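Local coordinates for protein putative fumarylpyruvate hydrolase (Burkholderia cenocepacia, PDB 4MAQ) that belongs to the fumarylacetoacetate hydrolase (FAH) superfamily, as a putative member of the fumarylpyruvate hydrolase kind, with a strand-rich fold and two chains in its assembly, at residues G219-G224 with E233-A238; L85-E90 with D172-G177; D67-A72 with G146-L151. All blocks are in the same frame, centred on the assembly; numbering follows the deposited sequence. Where two conformers were deposited one is given.

Contact 1: residues G219-G224 with E233-A238; sequences GDRVTG and EFVVGA
Asp220 O takes the straightest hydrogen bond of the contact, and two hydrogens grip it. Val236 N sends it a bond of 2.9 Å (169° at the hydrogen) lying in the carbonyl plane, and the CA-H of Val235 adds a softer contact, with Val235 CA 3.4 Å from Asp220 O. Two residues on, Val222 and Phe234 form an antiparallel hydrogen-bonded pair: Val222 N reaches Phe234 O at 2.8 Å almost along the C=O axis, and Phe234 N returns the bond to Val222 O at 2.9 Å, each oxygen likewise meeting a CA-H as well. The non-hydrogen-bonded pairs Arg221-Val235 and Thr223-Glu233 flank it. This is the hairpin of strands 221-226 and 230-236, the inner part of a five-stranded mixed sheet; strand 164-169 continues it beside 221-226, and strand 75-76 beside 230-236. On the face carrying Val222, Phe234 takes the crowded first torsion (chi1 66°), which lays its ring alongside Val222. Val222 CB then sits over the ring face in a CH-pi contact, 4.0 Å from the Phe234 centroid, while CG2 of Val222 also meets CG2 of Val236. On the other face, the Arg221 chain runs extended and then bends at chi3, so that NH1 meets Glu233 OE2 at 2.8 Å in a salt bridge. OE2 uses its anti lone pair, and guanidinium and carboxylate stand 75° apart. Val235 CG2 lies over one guanidinium face, and Thr223 CG2 runs beside the Glu233 chain. Both charged residues are exposed. The Asp220 carboxylate turns away to Gln217 N and Asn170 ND2.

Contact 2: residues L85-E90 with D172-G177; sequences LHHEIE and DTRQQG
Gln175 OE1 takes two hydrogen bonds from the 85-90 strand, one from backbone and one from side chain. Ile89 N reaches it at 2.9 Å and fairly straight (163° at the hydrogen), and His87 ND1 reaches it at 3.1 Å, so ND1 carries a proton. OE1 lies close to the plane of the imidazole, at the ring edge, but both donors stand above the plane of the Gln175 carbonyl rather than on its lone pairs. The torsions explain the tip-to-tip meeting: the Gln175 chain is extended beyond CG, and His87 adopts the crowded first torsion (chi1 56°), bringing ND1 forward. Ile89 CG2 slides past the amide the opposite way, 3.5 Å from Gln175 OE1, and Arg174 CB comes obliquely to His87 CE1 at 3.8 Å. No backbone bond joins the segments, whose axes approach to 8.2 Å: the contact spans two sheets, strand 85-95 in the large curled one and 172-178 at the edge, within this chain, of the five-stranded one. A classic beta bulge places Arg174 and Gln175 both opposite Leu167, which lets the two successive side chains face the 85-90 strand together. In the second shell a water bridges the far side of His87, 2.7 Å from His87 NE2 and accepting from Arg174 NH1 at 2.8 Å. Nearby positive charge on Arg174 would tend to disfavour a doubly protonated His87. Arg174 itself is steadied within its strand by a salt bridge from NE to Asp172 OD2, 2.9 Å long and using the anti lone pair. Gln175 NE2 donates to Thr209 OG1, fixing which way round the amide sits.

Contact 3: residues D67-A72 with G146-L151; sequences DAIVPA and GPVTAL
Backbone hydrogen bonds carry most of this contact, where the short strand 69-71 runs roughly parallel to the start of strand 146-153, their axes 4.4 Å apart and inclined at 45°. The best bond runs from Val148 N to Val70 O, 2.9 Å and nearly along the C=O axis. Beyond it Ala72 N donates to Val148 O at 3.0 Å, so Val148 bonds on both sides of Pro71, as in a parallel bridge. Here the donor stands well above the carbonyl plane. Toward the other end Gly146 N reaches Ala68 O at 3.0 Å, again from above the plane, and Val70 N makes only a weak bond to Gly146 O. CA-H contacts supplement these: Pro147 CA lies 3.2 Å from Val70 O, which therefore holds a CA-H as well as an N-H, and Ile69 CA lies 3.3 Å from Gly146 O. Apolar side chains fill in around the backbone. The CG2 branch of Ile69, anti to its backbone N, crosses CG2 of Val148 obliquely at 3.8 Å, while Ile69 CD1 bends over beside Gly146 O. Val70 CG2, in the crowded position, packs against the CA and CB of Pro147. Ala72, whose CB points toward the 146-151 segment, meets Pro147 CB with that atom at 3.9 Å. Strand 204-206 supplies Phe206 against both Ile69 and Val148. Charge enters at the far end, where Asp67 forms salt bridges with Arg34 and Arg35 of the second subunit. Pro71 and Pro147 fall at positions whose N does not face the other strand, so they cost no cross-strand bond: the pairing through Val70 O and both polar atoms of Val148 is kept, and backbone bonds join strand 69-71 to the large sheet while apolar side chains line the rest.

Overall arrangement
Following the chain, residues 67-72 come first and 85-90 soon after; 146-151 then returns to close contact 3, and 172-177 closes contact 2. Those two therefore cross, each spanning a long loop of strands and helices. Contact 1 follows in series as a local hairpin with only eight residues between its segments. Contact 3 ties strand 69-71 into the large curled sheet, contact 2 bridges that sheet to the five-stranded one, and contact 1 lies within the latter. Contacts 1 and 3, centres 14 Å apart, touch directly where the Phe234 ring packs on Ala72 and Pro147. Contacts 1 and 2 do not touch, though their nearest atoms are about 4 Å apart.

Contact 1: residues G219-G224 with E233-A238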
loop_
_atom_site.group_PDB
_atom_site.type_symbol
_atom_site.label_atom_id
_atom_site.label_comp_id
_atom_site.label_asym_id
_atom_site.label_seq_id
_atom_site.Cartn_x
_atom_site.Cartn_y
_atom_site.Cartn_z
ATOM N N GLY B 219 -0.647 -26.700 1.629
ATOM C CA GLY B 219 0.216 -27.776 2.106
ATOM C C GLY B 219 1.559 -27.865 1.403
ATOM O O GLY B 219 2.440 -28.604 1.852
ATOM N N ASP B 220 1.730 -27.153 0.287
ATOM C CA ASP B 220 2.995 -27.267 -0.442
ATOM C C ASP B 220 4.174 -26.798 0.415
ATOM O O ASP B 220 4.054 -25.810 1.171
ATOM C CB ASP B 220 2.963 -26.452 -1.733
ATOM C CG ASP B 220 2.302 -27.180 -2.889
ATOM O OD1 ASP B 220 1.977 -28.380 -2.766
ATOM O OD2 ASP B 220 2.112 -26.523 -3.938
ATOM N N ARG B 221 5.317 -27.468 0.260
ATOM C CA ARG B 221 6.583 -27.056 0.888
ATOM C C ARG B 221 7.391 -26.233 -0.136
ATOM O O ARG B 221 7.816 -26.762 -1.171
ATOM C CB ARG B 221 7.403 -28.269 1.370
ATOM C CG ARG B 221 8.746 -27.891 2.024
ATOM C CD ARG B 221 9.525 -29.117 2.546
ATOM N NE ARG B 221 8.617 -29.867 3.425
ATOM C CZ ARG B 221 8.344 -29.562 4.700
ATOM N NH1 ARG B 221 9.051 -28.642 5.356
ATOM N NH2 ARG B 221 7.350 -30.194 5.320
ATOM N N VAL B 222 7.569 -24.942 0.147
ATOM C CA VAL B 222 8.255 -24.040 -0.776
ATOM C C VAL B 222 9.653 -23.789 -0.247
ATOM O O VAL B 222 9.829 -23.420 0.920
ATOM C CB VAL B 222 7.485 -22.711 -0.899
ATOM C CG1 VAL B 222 8.079 -21.853 -2.025
ATOM C CG2 VAL B 222 5.999 -22.988 -1.122
ATOM N N THR B 223 10.642 -24.033 -1.095
ATOM C CA THR B 223 12.026 -23.695 -0.791
ATOM C C THR B 223 12.553 -22.780 -1.877
ATOM O O THR B 223 11.979 -22.695 -2.972
ATOM C CB THR B 223 12.906 -24.962 -0.712
ATOM O OG1 THR B 223 12.693 -25.754 -1.890
ATOM C CG2 THR B 223 12.572 -25.782 0.537
ATOM N N GLY B 224 13.633 -22.077 -1.572
ATOM C CA GLY B 224 14.250 -21.227 -2.584
ATOM C C GLY B 224 15.385 -20.444 -2.002
ATOM O O GLY B 224 15.747 -20.608 -0.818
ATOM N N GLU B 233 12.616 -22.090 3.652
ATOM C CA GLU B 233 11.713 -23.244 3.591
ATOM C C GLU B 233 10.462 -22.893 4.392
ATOM O O GLU B 233 10.569 -22.498 5.540
ATOM C CB GLU B 233 12.410 -24.480 4.163
ATOM C CG GLU B 233 11.531 -25.744 4.244
ATOM C CD GLU B 233 12.332 -27.029 4.397
ATOM O OE1 GLU B 233 13.559 -27.051 4.072
ATOM O OE2 GLU B 233 11.746 -28.042 4.840
ATOM N N PHE B 234 9.289 -22.994 3.774
ATOM C CA PHE B 234 8.021 -22.780 4.500
ATOM C C PHE B 234 6.942 -23.658 3.915
ATOM O O PHE B 234 7.110 -24.230 2.826
ATOM C CB PHE B 234 7.605 -21.283 4.530
ATOM C CG PHE B 234 7.244 -20.669 3.184
ATOM C CD1 PHE B 234 5.995 -20.874 2.606
ATOM C CD2 PHE B 234 8.130 -19.802 2.534
ATOM C CE1 PHE B 234 5.651 -20.255 1.401
ATOM C CE2 PHE B 234 7.786 -19.174 1.337
ATOM C CZ PHE B 234 6.550 -19.412 0.755
ATOM N N VAL B 235 5.849 -23.805 4.657
ATOM C CA VAL B 235 4.729 -24.617 4.228
ATOM C C VAL B 235 3.518 -23.703 4.005
ATOM O O VAL B 235 3.216 -22.842 4.836
ATOM C CB VAL B 235 4.413 -25.726 5.280
ATOM C CG1 VAL B 235 3.165 -26.508 4.916
ATOM C CG2 VAL B 235 5.602 -26.675 5.408
ATOM N N VAL B 236 2.835 -23.881 2.882
ATOM C CA VAL B 236 1.602 -23.136 2.600
ATOM C C VAL B 236 0.474 -23.678 3.477
ATOM O O VAL B 236 0.299 -24.913 3.589
ATOM C CB VAL B 236 1.234 -23.265 1.120
ATOM C CG1 VAL B 236 -0.056 -22.525 0.811
ATOM C CG2 VAL B 236 2.362 -22.697 0.265
ATOM N N GLY B 237 -0.268 -22.774 4.109
ATOM C CA GLY B 237 -1.366 -23.181 4.968
ATOM C C GLY B 237 -2.564 -23.755 4.225
ATOM O O GLY B 237 -2.604 -23.827 2.980
ATOM N N ALA B 238 -3.548 -24.166 5.014
ATOM C CA ALA B 238 -4.778 -24.757 4.498
ATOM C C ALA B 238 -5.659 -23.669 3.872
ATOM O O ALA B 238 -5.681 -22.524 4.321
ATOM C CB ALA B 238 -5.540 -25.469 5.625
#

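Contact 2: residues L85-E90 with D172-G177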
loop_
_atom_site.group_PDB
_atom_site.type_symbol
_atom_site.label_atom_id
_atom_site.label_comp_id
_atom_site.label_asym_id
_atom_site.label_seq_id
_atom_site.Cartn_x
_atom_site.Cartn_y
_atom_site.Cartn_z
ATOM N N LEU B 85 -3.188 -19.472 -6.351
ATOM C CA LEU B 85 -2.100 -18.725 -5.696
ATOM C C LEU B 85 -0.811 -18.995 -6.438
ATOM O O LEU B 85 -0.419 -20.155 -6.561
ATOM C CB LEU B 85 -1.966 -19.182 -4.258
ATOM C CG LEU B 85 -0.965 -18.428 -3.390
ATOM C CD1 LEU B 85 -1.410 -17.005 -3.100
ATOM C CD2 LEU B 85 -0.840 -19.202 -2.095
ATOM N N HIS B 86 -0.159 -17.946 -6.947
ATOM C CA HIS B 86 1.096 -18.150 -7.668
ATOM C C HIS B 86 2.308 -17.658 -6.901
ATOM O O HIS B 86 2.193 -16.726 -6.093
ATOM C CB HIS B 86 1.043 -17.487 -9.042
ATOM C CG HIS B 86 0.261 -18.297 -10.031
ATOM N ND1 HIS B 86 0.552 -18.326 -11.375
ATOM C CD2 HIS B 86 -0.786 -19.141 -9.853
ATOM C CE1 HIS B 86 -0.300 -19.129 -11.989
ATOM N NE2 HIS B 86 -1.115 -19.644 -11.086
ATOM N N HIS B 87 3.464 -18.259 -7.195
ATOM C CA HIS B 87 4.752 -17.855 -6.612
ATOM C C HIS B 87 5.631 -17.167 -7.638
ATOM O O HIS B 87 5.649 -17.557 -8.805
ATOM C CB HIS B 87 5.533 -19.083 -6.086
ATOM C CG HIS B 87 5.777 -20.154 -7.123
ATOM N ND1 HIS B 87 6.745 -20.048 -8.108
ATOM C CD2 HIS B 87 5.162 -21.344 -7.333
ATOM C CE1 HIS B 87 6.726 -21.145 -8.856
ATOM N NE2 HIS B 87 5.754 -21.932 -8.423
ATOM N N GLU B 88 6.381 -16.174 -7.171
ATOM C CA GLU B 88 7.471 -15.571 -7.936
ATOM C C GLU B 88 8.636 -15.297 -6.994
ATOM O O GLU B 88 8.556 -14.399 -6.140
ATOM C CB GLU B 88 7.037 -14.260 -8.592
ATOM C CG GLU B 88 6.030 -14.434 -9.705
ATOM C CD GLU B 88 5.404 -13.125 -10.088
ATOM O OE1 GLU B 88 6.161 -12.182 -10.372
ATOM O OE2 GLU B 88 4.170 -13.032 -10.078
ATOM N N ILE B 89 9.725 -16.058 -7.143
ATOM C CA ILE B 89 10.938 -15.850 -6.327
ATOM C C ILE B 89 11.645 -14.538 -6.744
ATOM O O ILE B 89 11.803 -14.276 -7.941
ATOM C CB ILE B 89 11.918 -17.046 -6.494
ATOM C CG1 ILE B 89 13.128 -16.935 -5.563
ATOM C CG2 ILE B 89 12.396 -17.238 -7.938
ATOM C CD1 ILE B 89 12.751 -17.256 -4.149
ATOM N N GLU B 90 12.091 -13.735 -5.772
ATOM C CA GLU B 90 12.716 -12.425 -6.074
ATOM C C GLU B 90 13.805 -12.073 -5.083
ATOM O O GLU B 90 13.670 -12.362 -3.903
ATOM C CB GLU B 90 11.662 -11.319 -6.085
ATOM C CG GLU B 90 10.475 -11.712 -6.941
ATOM C CD GLU B 90 9.638 -10.595 -7.492
ATOM O OE1 GLU B 90 10.017 -9.414 -7.442
ATOM O OE2 GLU B 90 8.583 -10.973 -8.040
ATOM N N ASP B 172 10.741 -30.033 -6.029
ATOM C CA ASP B 172 10.808 -30.009 -7.494
ATOM C C ASP B 172 11.067 -28.566 -7.952
ATOM O O ASP B 172 10.266 -27.661 -7.648
ATOM C CB ASP B 172 9.470 -30.522 -8.039
ATOM C CG ASP B 172 9.397 -30.522 -9.530
ATOM O OD1 ASP B 172 10.169 -31.263 -10.172
ATOM O OD2 ASP B 172 8.518 -29.823 -10.079
ATOM N N THR B 173 12.181 -28.324 -8.644
ATOM C CA THR B 173 12.520 -26.961 -9.040
ATOM C C THR B 173 11.474 -26.413 -10.006
ATOM O O THR B 173 11.138 -27.055 -11.007
ATOM C CB THR B 173 13.908 -26.922 -9.692
ATOM O OG1 THR B 173 14.868 -27.414 -8.756
ATOM C CG2 THR B 173 14.276 -25.490 -10.092
ATOM N N ARG B 174 10.961 -25.221 -9.697
ATOM C CA ARG B 174 9.964 -24.560 -10.534
ATOM C C ARG B 174 10.518 -23.296 -11.162
ATOM O O ARG B 174 10.087 -22.915 -12.257
ATOM C CB ARG B 174 8.694 -24.225 -9.722
ATOM C CG ARG B 174 8.017 -25.381 -8.981
ATOM C CD ARG B 174 7.249 -26.313 -9.907
ATOM N NE ARG B 174 6.880 -27.593 -9.263
ATOM C CZ ARG B 174 5.740 -27.838 -8.602
ATOM N NH1 ARG B 174 4.805 -26.887 -8.459
ATOM N NH2 ARG B 174 5.534 -29.046 -8.070
ATOM N N GLN B 175 11.448 -22.624 -10.479
ATOM C CA GLN B 175 12.090 -21.433 -11.056
ATOM C C GLN B 175 13.573 -21.530 -10.843
ATOM O O GLN B 175 14.017 -21.936 -9.768
ATOM C CB GLN B 175 11.585 -20.137 -10.388
ATOM C CG GLN B 175 10.074 -19.938 -10.481
ATOM C CD GLN B 175 9.673 -18.546 -10.037
ATOM O OE1 GLN B 175 9.227 -18.350 -8.900
ATOM N NE2 GLN B 175 9.872 -17.571 -10.908
ATOM N N GLN B 176 14.356 -21.156 -11.852
ATOM C CA GLN B 176 15.801 -21.110 -11.705
ATOM C C GLN B 176 16.326 -20.147 -12.749
ATOM O O GLN B 176 16.179 -20.366 -13.954
ATOM C CB GLN B 176 16.427 -22.499 -11.884
ATOM C CG GLN B 176 17.910 -22.607 -11.591
ATOM C CD GLN B 176 18.342 -24.050 -11.614
ATOM O OE1 GLN B 176 18.357 -24.713 -10.580
ATOM N NE2 GLN B 176 18.655 -24.560 -12.804
ATOM N N GLY B 177 16.926 -19.070 -12.283
ATOM C CA GLY B 177 17.532 -18.122 -13.166
ATOM C C GLY B 177 18.771 -17.538 -12.533
ATOM O O GLY B 177 19.324 -18.101 -11.585
HETATM O O HOH W 1 4.451 -24.207 -9.165
#

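Contact 3: residues D67-A72 with G146-L151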
loop_
_atom_site.group_PDB
_atom_site.type_symbol
_atom_site.label_atom_id
_atom_site.label_comp_id
_atom_site.label_asym_id
_atom_site.label_seq_id
_atom_site.Cartn_x
_atom_site.Cartn_y
_atom_site.Cartn_z
ATOM N N ASP B 67 2.761 -4.487 6.131
ATOM C CA ASP B 67 2.469 -5.624 6.987
ATOM C C ASP B 67 2.097 -6.895 6.228
ATOM O O ASP B 67 1.779 -7.896 6.862
ATOM C CB ASP B 67 1.445 -5.275 8.067
ATOM C CG ASP B 67 0.060 -5.081 7.505
ATOM O OD1 ASP B 67 -0.092 -4.344 6.509
ATOM O OD2 ASP B 67 -0.884 -5.662 8.071
ATOM N N ALA B 68 2.175 -6.878 4.894
ATOM C CA ALA B 68 2.101 -8.110 4.104
ATOM C C ALA B 68 3.434 -8.842 4.086
ATOM O O ALA B 68 3.518 -9.972 3.594
ATOM C CB ALA B 68 1.697 -7.780 2.678
ATOM N N ILE B 69 4.485 -8.184 4.584
ATOM C CA ILE B 69 5.815 -8.797 4.667
ATOM C C ILE B 69 5.837 -9.656 5.918
ATOM O O ILE B 69 5.698 -9.145 7.044
ATOM C CB ILE B 69 6.927 -7.724 4.710
ATOM C CG1 ILE B 69 6.821 -6.790 3.482
ATOM C CG2 ILE B 69 8.289 -8.375 4.842
ATOM C CD1 ILE B 69 6.823 -7.486 2.128
ATOM N N VAL B 70 5.967 -10.959 5.705
ATOM C CA VAL B 70 5.916 -11.953 6.765
ATOM C C VAL B 70 7.138 -12.859 6.636
ATOM O O VAL B 70 7.824 -12.840 5.612
ATOM C CB VAL B 70 4.615 -12.796 6.664
ATOM C CG1 VAL B 70 3.386 -11.909 6.814
ATOM C CG2 VAL B 70 4.571 -13.645 5.384
ATOM N N PRO B 71 7.426 -13.651 7.674
ATOM C CA PRO B 71 8.588 -14.532 7.556
ATOM C C PRO B 71 8.416 -15.613 6.500
ATOM O O PRO B 71 7.343 -16.227 6.372
ATOM C CB PRO B 71 8.684 -15.180 8.959
ATOM C CG PRO B 71 7.974 -14.205 9.853
ATOM C CD PRO B 71 6.837 -13.686 9.024
ATOM N N ALA B 72 9.465 -15.822 5.721
ATOM C CA ALA B 72 9.503 -16.916 4.740
ATOM C C ALA B 72 9.955 -18.193 5.461
ATOM O O ALA B 72 10.976 -18.795 5.130
ATOM C CB ALA B 72 10.447 -16.569 3.605
ATOM N N GLY B 146 3.819 -11.299 0.888
ATOM C CA GLY B 146 5.246 -11.093 0.634
ATOM C C GLY B 146 6.143 -11.727 1.684
ATOM O O GLY B 146 6.824 -11.015 2.444
ATOM N N PRO B 147 6.175 -13.080 1.711
ATOM C CA PRO B 147 7.146 -13.697 2.609
ATOM C C PRO B 147 8.585 -13.304 2.234
ATOM O O PRO B 147 8.936 -13.307 1.052
ATOM C CB PRO B 147 6.942 -15.220 2.410
ATOM C CG PRO B 147 5.762 -15.377 1.541
ATOM C CD PRO B 147 5.364 -14.066 0.969
ATOM N N VAL B 148 9.398 -12.956 3.233
ATOM C CA VAL B 148 10.791 -12.540 3.029
ATOM C C VAL B 148 11.660 -13.244 4.082
ATOM O O VAL B 148 11.239 -13.402 5.242
ATOM C CB VAL B 148 10.951 -10.985 3.118
ATOM C CG1 VAL B 148 12.398 -10.535 2.910
ATOM C CG2 VAL B 148 10.053 -10.261 2.115
ATOM N N THR B 149 12.884 -13.606 3.697
ATOM C CA THR B 149 13.857 -14.146 4.641
ATOM C C THR B 149 14.371 -13.076 5.586
ATOM O O THR B 149 14.202 -11.868 5.351
ATOM C CB THR B 149 15.064 -14.748 3.917
ATOM O OG1 THR B 149 15.757 -13.720 3.183
ATOM C CG2 THR B 149 14.625 -15.892 2.992
ATOM N N ALA B 150 15.078 -13.504 6.630
ATOM C CA ALA B 150 15.910 -12.573 7.344
ATOM C C ALA B 150 16.830 -11.826 6.356
ATOM O O ALA B 150 17.287 -12.388 5.326
ATOM C CB ALA B 150 16.712 -13.324 8.404
ATOM N N LEU B 151 17.052 -10.553 6.652
ATOM C CA LEU B 151 17.915 -9.718 5.835
ATOM C C LEU B 151 19.362 -9.785 6.280
ATOM O O LEU B 151 19.655 -9.947 7.473
ATOM C CB LEU B 151 17.450 -8.265 5.898
ATOM C CG LEU B 151 15.973 -8.004 5.574
ATOM C CD1 LEU B 151 15.724 -6.509 5.649
ATOM C CD2 LEU B 151 15.521 -8.544 4.220
#